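Local coordinates for YjbQ family protein (PDB 2P6H) that is of unknown function but belongs to the YjbQ (UPF0047) family, an uncharacterised protein family, at residues A[4-9]-A[125-130]. Residues are numbered along the deposited sequence; the frame is centred on the assembly and turned at random.
Sequences GSFTVK and RTVNLL. With SO4 (sulfate ion), chain E; SO4 (sulfate ion), chain C.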
# COMPACT_ATOMS: atom_id res chain seq x y z
N GLY A 4 -14.53 11.89 -9.61
CA GLY A 4 -13.91 12.42 -10.81
C GLY A 4 -12.78 11.56 -11.36
O GLY A 4 -12.44 10.53 -10.79
N SER A 5 -12.21 12.01 -12.47
CA SER A 5 -11.11 11.27 -13.09
C SER A 5 -10.44 12.12 -14.15
O SER A 5 -10.99 13.12 -14.61
CB SER A 5 -11.64 10.01 -13.76
OG SER A 5 -12.34 10.34 -14.95
N PHE A 6 -9.23 11.71 -14.53
CA PHE A 6 -8.49 12.39 -15.57
C PHE A 6 -7.58 11.38 -16.24
O PHE A 6 -7.23 10.35 -15.69
CB PHE A 6 -7.69 13.59 -14.99
CG PHE A 6 -6.62 13.19 -13.99
CD1 PHE A 6 -5.39 12.72 -14.43
CD2 PHE A 6 -6.84 13.39 -12.63
CE1 PHE A 6 -4.38 12.43 -13.50
CE2 PHE A 6 -5.83 13.10 -11.71
CZ PHE A 6 -4.60 12.62 -12.14
N THR A 7 -7.25 11.66 -17.52
CA THR A 7 -6.38 10.73 -18.23
C THR A 7 -4.94 11.14 -18.16
O THR A 7 -4.61 12.30 -17.95
CB THR A 7 -6.69 10.79 -19.69
OG1 THR A 7 -6.50 12.13 -20.16
CG2 THR A 7 -8.15 10.38 -19.93
N VAL A 8 -4.10 10.11 -18.31
CA VAL A 8 -2.66 10.28 -18.27
C VAL A 8 -2.10 9.50 -19.44
O VAL A 8 -2.17 8.27 -19.49
CB VAL A 8 -2.10 9.72 -16.95
CG1 VAL A 8 -0.57 9.79 -16.97
CG2 VAL A 8 -2.62 10.50 -15.75
N LYS A 9 -1.55 10.24 -20.39
CA LYS A 9 -0.96 9.66 -21.57
C LYS A 9 0.50 9.35 -21.30
O LYS A 9 1.32 10.23 -21.10
CB LYS A 9 -1.07 10.68 -22.71
CG LYS A 9 -0.82 10.04 -24.08
CD LYS A 9 0.39 10.65 -24.79
CE LYS A 9 0.31 10.54 -26.32
NZ LYS A 9 1.36 9.66 -26.81
N ARG A 125 -3.77 6.25 -20.10
CA ARG A 125 -4.21 5.76 -18.80
C ARG A 125 -5.22 6.64 -18.07
O ARG A 125 -5.46 7.77 -18.47
CB ARG A 125 -2.99 5.54 -17.92
CG ARG A 125 -1.97 4.59 -18.49
CD ARG A 125 -2.53 3.17 -18.68
NE ARG A 125 -1.44 2.20 -18.57
CZ ARG A 125 -1.62 0.90 -18.34
NH1 ARG A 125 -2.85 0.41 -18.21
NH2 ARG A 125 -0.56 0.10 -18.16
N THR A 126 -5.81 6.11 -17.01
CA THR A 126 -6.83 6.81 -16.22
C THR A 126 -6.49 6.84 -14.74
O THR A 126 -5.93 5.90 -14.18
CB THR A 126 -8.17 6.11 -16.39
OG1 THR A 126 -8.56 6.17 -17.76
CG2 THR A 126 -9.24 6.82 -15.55
N VAL A 127 -6.79 8.00 -14.11
CA VAL A 127 -6.69 8.11 -12.66
C VAL A 127 -8.03 8.51 -12.15
O VAL A 127 -8.62 9.48 -12.62
CB VAL A 127 -5.70 9.22 -12.31
CG1 VAL A 127 -5.72 9.45 -10.79
CG2 VAL A 127 -4.30 8.87 -12.74
N ASN A 128 -8.55 7.70 -11.23
CA ASN A 128 -9.85 8.00 -10.68
C ASN A 128 -9.69 8.70 -9.33
O ASN A 128 -8.71 8.49 -8.62
CB ASN A 128 -10.60 6.66 -10.50
CG ASN A 128 -11.01 6.08 -11.84
OD1 ASN A 128 -11.13 4.88 -12.02
ND2 ASN A 128 -11.27 6.99 -12.81
N LEU A 129 -10.65 9.54 -8.99
CA LEU A 129 -10.57 10.33 -7.77
C LEU A 129 -11.90 10.30 -7.02
O LEU A 129 -12.97 10.33 -7.62
CB LEU A 129 -10.21 11.79 -8.08
CG LEU A 129 -8.99 12.02 -8.98
CD1 LEU A 129 -8.95 13.45 -9.49
CD2 LEU A 129 -7.72 11.69 -8.20
N LEU A 130 -11.81 10.24 -5.70
CA LEU A 130 -12.99 10.21 -4.83
C LEU A 130 -12.75 11.11 -3.63
O LEU A 130 -11.74 11.00 -2.94
CB LEU A 130 -13.26 8.77 -4.37
CG LEU A 130 -14.49 8.62 -3.43
CD1 LEU A 130 -15.09 7.22 -3.46
CD2 LEU A 130 -14.14 8.91 -1.97
S SO4 E . -1.51 14.39 -20.75
O1 SO4 E . -1.96 15.60 -20.15
O2 SO4 E . -0.36 14.41 -21.58
O3 SO4 E . -2.68 13.82 -21.60
O4 SO4 E . -1.28 13.36 -19.76
S SO4 C . -4.74 -2.96 -17.37
O1 SO4 C . -4.09 -3.98 -18.32
O2 SO4 C . -5.77 -2.15 -18.01
O3 SO4 C . -3.74 -2.02 -16.86
O4 SO4 C . -5.35 -3.64 -16.23
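Six backbone hydrogen bonds tie 4-9 to 125-130, paired at G4–L129, F6–V127 and V8–R125. In the middle pair V127 N, 2.9 Å from F6 O, lies nearly along the C=O axis, and F6 N lies in the carbonyl plane of V127; the donors of the outer pairs sit above the carbonyl planes. Between them S5 (opposite N128) and T7 (opposite T126), in non-hydrogen-bonded pairs, direct CA-H to V127 O and R125 O. Apolar packing lies on the face turned to helix 20-28. F6 CG takes the crowded position between backbone N and carbonyl carbon (chi1 64°), which lays the ring alongside V127, whose CB stands over one ring face, 3.8 Å from its centroid, a CH-pi contact. L129 CD1 meets the ring edge, 3.8 Å from F6 CD2, and V23 of the helix touches both side chains. An alanine here would probably lose the cover over V127 and the contacts with L129 and V23. As for charge, the R125 chain, bent at chi2, carries NE to a salt bridge with E118 OE2, while NH1 donates to O3 of the chain C sulfate, probably from the crystallisation liquor, at 2.9 Å. The ladder is an antiparallel one, joining strand 2-9, outermost in this chain's five-stranded sheet, to strand 124-133.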